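Local coordinates for endoribonuclease ToxN (Bacillus thuringiensis, PDB 4ATO), which cleaves RNA within A-rich sequences as the toxin of a type III toxin-antitoxin system and is inhibited by the ToxI RNA pseudoknot, at residues L83-I88 / K153-D158; T14-Y19 / E164-Y169. All coordinates share one frame; numbering follows the deposited sequence. Where two conformers were deposited one is given.

Contact 1: residues L83-I88 / K153-D158; sequences LVNNMI and KGVCCD. With nucleotides of chain B.
Asn85 meets Val155 and Cys156 with CG held between its own backbone N and carbonyl carbon (chi1 55°), while Asn86 carries CG anti to its carbonyl carbon (chi1 -60°). CB of Asn85 points toward residues 153-158; the CB of Asn86 points away from them, but its amide swings back to the base of A3 of chain B.

The backbones dock through Asn85 O, which accepts the backbone N-H of Cys157, with N and O 3.0 Å apart. The same oxygen has a CA-H...O contact with Cys156 CA at 3.2 Å. Beside this, Asn85 ND2 donates to Val155 O over 3.2 Å; Val155 O lies in the amide plane of Asn85, whereas the donor stands 32° out of the carbonyl plane. The two cysteine sulphurs touch the turn: Cys156 SG at Asn85 CB, 3.6 Å, and Cys157 SG at Asn86 CA. Met87 packs on Val132 and Val135 of helix 108-139.

RNA lies against this junction. Asn86 reads the adenine of A3 of chain B with both amide atoms: OD1 takes the N6 hydrogen at 2.8 Å with a nearly straight bond, and ND2 gives one to N1 at 3.2 Å. Asn85 ND2 adds a weak bond to O4 of U4 of chain B, and Val155 CG2 packs on that nucleotide's sugar at O4'.

Helix 147-155 thus ends against the short 3-10 turn that interrupts strand 78-89. The donor and acceptor of the Asn86 amide match N1 and N6 of adenine, so this site probably recognises adenine at A3, and the bond from Asn85 to Val155 O ties the RNA-facing turn to the end of the helix.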
loop_
_atom_site.group_PDB
_atom_site.type_symbol
_atom_site.label_atom_id
_atom_site.label_comp_id
_atom_site.label_asym_id
_atom_site.label_seq_id
_atom_site.Cartn_x
_atom_site.Cartn_y
_atom_site.Cartn_z
ATOM N N LEU A 83 2.247 -28.029 7.731
ATOM C CA LEU A 83 1.049 -28.829 7.991
ATOM C C LEU A 83 0.394 -28.464 9.328
ATOM O O LEU A 83 0.678 -29.085 10.365
ATOM C CB LEU A 83 1.409 -30.312 7.992
ATOM C CG LEU A 83 2.172 -30.766 6.745
ATOM C CD1 LEU A 83 2.567 -32.260 6.851
ATOM C CD2 LEU A 83 1.356 -30.501 5.482
ATOM N N VAL A 84 -0.484 -27.470 9.332
ATOM C CA VAL A 84 -1.087 -27.104 10.611
ATOM C C VAL A 84 -1.969 -28.233 11.156
ATOM O O VAL A 84 -2.101 -28.370 12.374
ATOM C CB VAL A 84 -1.752 -25.689 10.626
ATOM C CG1 VAL A 84 -1.720 -25.050 9.253
ATOM C CG2 VAL A 84 -3.160 -25.725 11.208
ATOM N N ASN A 85 -2.489 -29.087 10.272
ATOM C CA ASN A 85 -3.236 -30.278 10.707
ATOM C C ASN A 85 -2.404 -31.263 11.533
ATOM O O ASN A 85 -2.956 -32.034 12.316
ATOM C CB ASN A 85 -3.856 -31.022 9.520
ATOM C CG ASN A 85 -2.826 -31.394 8.446
ATOM O OD1 ASN A 85 -1.972 -30.583 8.086
ATOM N ND2 ASN A 85 -2.910 -32.619 7.938
ATOM N N ASN A 86 -1.084 -31.255 11.345
ATOM C CA ASN A 86 -0.213 -32.145 12.118
ATOM C C ASN A 86 0.594 -31.444 13.220
ATOM O O ASN A 86 1.608 -31.970 13.662
ATOM C CB ASN A 86 0.760 -32.887 11.197
ATOM C CG ASN A 86 0.053 -33.741 10.147
ATOM O OD1 ASN A 86 0.526 -33.870 9.025
ATOM N ND2 ASN A 86 -1.075 -34.329 10.517
ATOM N N MET A 87 0.168 -30.263 13.657
ATOM C CA MET A 87 0.885 -29.585 14.737
ATOM C C MET A 87 0.805 -30.382 16.040
ATOM O O MET A 87 -0.171 -31.089 16.293
ATOM C CB MET A 87 0.396 -28.144 14.928
ATOM C CG MET A 87 -0.969 -28.012 15.546
ATOM S SD MET A 87 -1.419 -26.281 15.695
ATOM C CE MET A 87 -3.207 -26.381 15.602
ATOM N N ILE A 88 1.857 -30.291 16.846
ATOM C CA ILE A 88 1.970 -31.095 18.058
ATOM C C ILE A 88 2.493 -30.274 19.233
ATOM O O ILE A 88 3.245 -29.314 19.043
ATOM C CB ILE A 88 2.907 -32.317 17.866
ATOM C CG1 ILE A 88 4.299 -31.869 17.416
ATOM C CG2 ILE A 88 2.331 -33.294 16.867
ATOM C CD1 ILE A 88 5.315 -32.993 17.417
ATOM N N LYS A 153 -11.459 -32.804 12.082
ATOM C CA LYS A 153 -11.140 -33.879 13.024
ATOM C C LYS A 153 -10.495 -35.065 12.334
ATOM O O LYS A 153 -9.580 -35.682 12.882
ATOM C CB LYS A 153 -12.380 -34.339 13.804
ATOM C CG LYS A 153 -12.768 -33.393 14.926
ATOM C CD LYS A 153 -14.031 -33.860 15.642
ATOM C CE LYS A 153 -14.444 -32.894 16.750
ATOM N NZ LYS A 153 -15.048 -31.647 16.209
ATOM N N GLY A 154 -10.971 -35.373 11.130
ATOM C CA GLY A 154 -10.447 -36.495 10.372
ATOM C C GLY A 154 -9.021 -36.262 9.895
ATOM O O GLY A 154 -8.190 -37.164 9.934
ATOM N N VAL A 155 -8.724 -35.041 9.462
ATOM C CA VAL A 155 -7.433 -34.765 8.837
ATOM C C VAL A 155 -6.377 -34.281 9.843
ATOM O O VAL A 155 -5.191 -34.228 9.513
ATOM C CB VAL A 155 -7.576 -33.742 7.677
ATOM C CG1 VAL A 155 -7.625 -32.317 8.221
ATOM C CG2 VAL A 155 -6.436 -33.887 6.685
ATOM N N CYS A 156 -6.800 -33.931 11.061
ATOM C CA CYS A 156 -5.877 -33.376 12.061
ATOM C C CYS A 156 -5.544 -34.369 13.150
ATOM O O CYS A 156 -6.359 -35.225 13.491
ATOM C CB CYS A 156 -6.459 -32.137 12.737
ATOM S SG CYS A 156 -6.774 -30.755 11.643
ATOM N N CYS A 157 -4.345 -34.238 13.709
ATOM C CA CYS A 157 -4.022 -34.923 14.954
ATOM C C CYS A 157 -5.088 -34.658 16.039
ATOM O O CYS A 157 -5.771 -33.618 16.044
ATOM C CB CYS A 157 -2.667 -34.448 15.472
ATOM S SG CYS A 157 -1.262 -34.879 14.445
ATOM N N ASP A 158 -5.217 -35.611 16.956
ATOM C CA ASP A 158 -6.079 -35.480 18.119
ATOM C C ASP A 158 -5.333 -34.609 19.124
ATOM O O ASP A 158 -4.619 -35.118 19.989
ATOM C CB ASP A 158 -6.349 -36.873 18.707
ATOM C CG ASP A 158 -7.392 -36.863 19.818
ATOM O OD1 ASP A 158 -7.665 -35.789 20.386
ATOM O OD2 ASP A 158 -7.933 -37.946 20.133
ATOM P P A B 3 -2.079 -39.602 0.102
ATOM O OP1 A B 3 -2.593 -40.157 -1.175
ATOM O OP2 A B 3 -1.153 -38.444 0.053
ATOM O "O5'" A B 3 -3.291 -39.294 1.089
ATOM C "C5'" A B 3 -4.262 -40.293 1.388
ATOM C "C4'" A B 3 -5.173 -39.859 2.507
ATOM O "O4'" A B 3 -4.452 -39.892 3.765
ATOM C "C3'" A B 3 -5.710 -38.435 2.412
ATOM O "O3'" A B 3 -6.852 -38.337 1.573
ATOM C "C2'" A B 3 -5.986 -38.077 3.870
ATOM O "O2'" A B 3 -7.224 -38.620 4.296
ATOM C "C1'" A B 3 -4.866 -38.823 4.594
ATOM N N9 A B 3 -3.698 -37.959 4.866
ATOM C C8 A B 3 -2.681 -37.618 4.001
ATOM N N7 A B 3 -1.757 -36.851 4.536
ATOM C C5 A B 3 -2.185 -36.682 5.842
ATOM C C6 A B 3 -1.647 -35.963 6.923
ATOM N N6 A B 3 -0.516 -35.263 6.849
ATOM N N1 A B 3 -2.314 -35.998 8.100
ATOM C C2 A B 3 -3.459 -36.699 8.166
ATOM N N3 A B 3 -4.070 -37.411 7.218
ATOM C C4 A B 3 -3.373 -37.364 6.064
ATOM P P U B 4 -6.950 -37.198 0.444
ATOM O OP1 U B 4 -8.144 -37.495 -0.378
ATOM O OP2 U B 4 -5.625 -37.123 -0.223
ATOM O "O5'" U B 4 -7.204 -35.880 1.297
ATOM C "C5'" U B 4 -8.470 -35.630 1.884
ATOM C "C4'" U B 4 -8.657 -34.169 2.192
ATOM O "O4'" U B 4 -7.658 -33.755 3.159
ATOM C "C3'" U B 4 -8.512 -33.221 1.001
ATOM O "O3'" U B 4 -9.397 -32.116 1.190
ATOM C "C2'" U B 4 -7.058 -32.744 1.133
ATOM O "O2'" U B 4 -6.785 -31.500 0.519
ATOM C "C1'" U B 4 -6.913 -32.666 2.643
ATOM N N1 U B 4 -5.528 -32.784 3.139
ATOM C C2 U B 4 -4.977 -31.646 3.685
ATOM O O2 U B 4 -5.573 -30.588 3.699
ATOM N N3 U B 4 -3.704 -31.786 4.179
ATOM C C4 U B 4 -2.950 -32.942 4.199
ATOM O O4 U B 4 -1.820 -32.910 4.687
ATOM C C5 U B 4 -3.596 -34.090 3.632
ATOM C C6 U B 4 -4.839 -33.974 3.142
#

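Contact 2: residues T14-Y19 / E164-Y169; sequences TEYIDY and EKCQEY
Tyr19 reaches over to the 164-169 helix and donates its hydroxyl hydrogen to Lys165 O, with OH 3.0 Å from that oxygen. The carbonyl already accepts the helical N-H of Tyr169, and the two donors arrive from opposite faces of its plane. With CG anti to the backbone N (chi1 164°), the Tyr19 ring extends toward helix 159-169, and Lys165, bent at chi2 and chi3, folds across one face of the ring: CD and NZ each lie 4.1 Å from the centroid of the Tyr19 ring, a CH-pi contact and a cation-pi contact. The ammonium also forms a salt bridge with Glu22.

The two segments run at 130° between their N-to-C directions, with axes 11.5 Å apart, so long aromatic side chains span the gap between helix 14-23 and helix 159-169, the last helix of the modelled chain. On the buried side Tyr16 turns its edge to the face of Tyr169 in an offset edge-to-face pair, centroids 5.9 Å apart and planes at 90°. The Tyr16 OH sits 3.5 Å from Cys166 CB and is hydrogen-bonded to Pro89 O; the Tyr169 hydroxyl bonds to Glu94.

The outer side is much looser. Glu168, an exposed residue, covers little of Tyr19, with CB 3.5 Å and OE1 3.8 Å from Tyr19 OH.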
loop_
_atom_site.group_PDB
_atom_site.type_symbol
_atom_site.label_atom_id
_atom_site.label_comp_id
_atom_site.label_asym_id
_atom_site.label_seq_id
_atom_site.Cartn_x
_atom_site.Cartn_y
_atom_site.Cartn_z
ATOM N N THR A 14 13.256 -37.932 18.206
ATOM C CA THR A 14 12.481 -39.020 17.632
ATOM C C THR A 14 11.842 -39.861 18.724
ATOM O O THR A 14 10.832 -40.520 18.494
ATOM C CB THR A 14 13.342 -39.911 16.740
ATOM O OG1 THR A 14 14.290 -40.617 17.548
ATOM C CG2 THR A 14 14.080 -39.061 15.733
ATOM N N GLU A 15 12.432 -39.832 19.914
ATOM C CA GLU A 15 11.857 -40.543 21.048
ATOM C C GLU A 15 10.488 -39.967 21.363
ATOM O O GLU A 15 9.510 -40.704 21.501
ATOM C CB GLU A 15 12.748 -40.427 22.286
ATOM C CG GLU A 15 13.776 -41.524 22.437
ATOM C CD GLU A 15 14.145 -41.758 23.894
ATOM O OE1 GLU A 15 13.447 -41.212 24.775
ATOM O OE2 GLU A 15 15.127 -42.486 24.161
ATOM N N TYR A 16 10.419 -38.644 21.473
ATOM C CA TYR A 16 9.160 -38.000 21.816
ATOM C C TYR A 16 8.143 -38.128 20.684
ATOM O O TYR A 16 6.949 -38.282 20.938
ATOM C CB TYR A 16 9.364 -36.539 22.216
ATOM C CG TYR A 16 8.091 -35.878 22.690
ATOM C CD1 TYR A 16 7.606 -36.096 23.977
ATOM C CD2 TYR A 16 7.357 -35.055 21.844
ATOM C CE1 TYR A 16 6.431 -35.502 24.411
ATOM C CE2 TYR A 16 6.186 -34.453 22.269
ATOM C CZ TYR A 16 5.726 -34.678 23.548
ATOM O OH TYR A 16 4.557 -34.076 23.962
ATOM N N ILE A 17 8.610 -38.082 19.441
ATOM C CA ILE A 17 7.708 -38.230 18.295
ATOM C C ILE A 17 7.070 -39.623 18.299
ATOM O O ILE A 17 5.850 -39.762 18.166
ATOM C CB ILE A 17 8.433 -37.986 16.956
ATOM C CG1 ILE A 17 8.733 -36.499 16.768
ATOM C CG2 ILE A 17 7.607 -38.512 15.784
ATOM C CD1 ILE A 17 7.512 -35.643 16.424
ATOM N N ASP A 18 7.901 -40.647 18.464
ATOM C CA ASP A 18 7.424 -42.030 18.511
ATOM C C ASP A 18 6.487 -42.232 19.692
ATOM O O ASP A 18 5.510 -42.974 19.613
ATOM C CB ASP A 18 8.596 -43.004 18.608
ATOM C CG ASP A 18 9.422 -43.049 17.333
ATOM O OD1 ASP A 18 8.932 -42.562 16.283
ATOM O OD2 ASP A 18 10.555 -43.574 17.380
ATOM N N TYR A 19 6.795 -41.558 20.789
ATOM C CA TYR A 19 5.969 -41.624 21.979
ATOM C C TYR A 19 4.612 -41.000 21.686
ATOM O O TYR A 19 3.587 -41.522 22.110
ATOM C CB TYR A 19 6.667 -40.915 23.130
ATOM C CG TYR A 19 5.784 -40.569 24.301
ATOM C CD1 TYR A 19 5.507 -41.505 25.285
ATOM C CD2 TYR A 19 5.260 -39.291 24.444
ATOM C CE1 TYR A 19 4.713 -41.186 26.366
ATOM C CE2 TYR A 19 4.471 -38.961 25.517
ATOM C CZ TYR A 19 4.198 -39.910 26.479
ATOM O OH TYR A 19 3.406 -39.577 27.557
ATOM N N GLU A 164 -2.457 -34.415 26.659
ATOM C CA GLU A 164 -2.388 -35.336 27.788
ATOM C C GLU A 164 -1.043 -36.042 27.810
ATOM O O GLU A 164 -0.419 -36.164 28.855
ATOM C CB GLU A 164 -3.487 -36.391 27.699
ATOM C CG GLU A 164 -4.849 -35.943 28.172
ATOM C CD GLU A 164 -5.788 -37.116 28.370
ATOM O OE1 GLU A 164 -5.302 -38.271 28.367
ATOM O OE2 GLU A 164 -7.007 -36.886 28.524
ATOM N N LYS A 165 -0.607 -36.519 26.648
ATOM C CA LYS A 165 0.676 -37.189 26.543
ATOM C C LYS A 165 1.811 -36.256 26.944
ATOM O O LYS A 165 2.766 -36.675 27.604
ATOM C CB LYS A 165 0.891 -37.724 25.133
ATOM C CG LYS A 165 0.092 -38.975 24.843
ATOM C CD LYS A 165 1.012 -40.118 24.447
ATOM C CE LYS A 165 0.902 -41.289 25.405
ATOM N NZ LYS A 165 1.594 -42.502 24.862
ATOM N N CYS A 166 1.707 -34.990 26.553
ATOM C CA CYS A 166 2.694 -33.995 26.952
ATOM C C CYS A 166 2.709 -33.865 28.471
ATOM O O CYS A 166 3.770 -33.829 29.087
ATOM C CB CYS A 166 2.397 -32.643 26.301
ATOM S SG CYS A 166 3.543 -31.317 26.758
ATOM N N GLN A 167 1.522 -33.800 29.069
ATOM C CA GLN A 167 1.389 -33.708 30.522
ATOM C C GLN A 167 2.040 -34.914 31.189
ATOM O O GLN A 167 2.806 -34.768 32.140
ATOM C CB GLN A 167 -0.088 -33.629 30.930
ATOM C CG GLN A 167 -0.780 -32.316 30.596
ATOM C CD GLN A 167 -0.470 -31.220 31.603
ATOM O OE1 GLN A 167 0.046 -31.487 32.689
ATOM N NE2 GLN A 167 -0.788 -29.979 31.245
ATOM N N GLU A 168 1.733 -36.103 30.678
ATOM C CA GLU A 168 2.285 -37.338 31.221
ATOM C C GLU A 168 3.805 -37.333 31.172
ATOM O O GLU A 168 4.460 -37.890 32.051
ATOM C CB GLU A 168 1.738 -38.554 30.471
ATOM C CG GLU A 168 0.245 -38.779 30.664
ATOM C CD GLU A 168 -0.294 -39.916 29.817
ATOM O OE1 GLU A 168 0.443 -40.903 29.598
ATOM O OE2 GLU A 168 -1.456 -39.817 29.362
ATOM N N TYR A 169 4.365 -36.697 30.147
ATOM C CA TYR A 169 5.813 -36.594 30.034
ATOM C C TYR A 169 6.373 -35.821 31.216
ATOM O O TYR A 169 7.473 -36.108 31.696
ATOM C CB TYR A 169 6.227 -35.910 28.729
ATOM C CG TYR A 169 7.715 -35.632 28.648
ATOM C CD1 TYR A 169 8.253 -34.453 29.171
ATOM C CD2 TYR A 169 8.585 -36.547 28.055
ATOM C CE1 TYR A 169 9.610 -34.195 29.114
ATOM C CE2 TYR A 169 9.949 -36.294 27.987
ATOM C CZ TYR A 169 10.455 -35.113 28.521
ATOM O OH TYR A 169 11.803 -34.838 28.467
#

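Overall arrangement
Contact 1 is the buried one, nearer the centre of the molecule, its own centre about 9 Å from it against about 15 Å for contact 2, which is only partly buried. Their centres are 16 Å apart, yet they touch where Ile88 CD1 meets Ile17 CD1 at 3.6 Å. Helices 147-155 and 159-169 follow one another, so the same C-terminal run is held first to strand 78-89 and then to helix 14-23; along the chain, contact 1 is nested inside the loop that contact 2 closes. Amides and backbone carbonyls dominate at 83-88/153-158, where RNA is bound. Tyrosine rings and a lysine dominate at 14-19/164-169, whose nearest atom is about 8 Å from the nucleic acid.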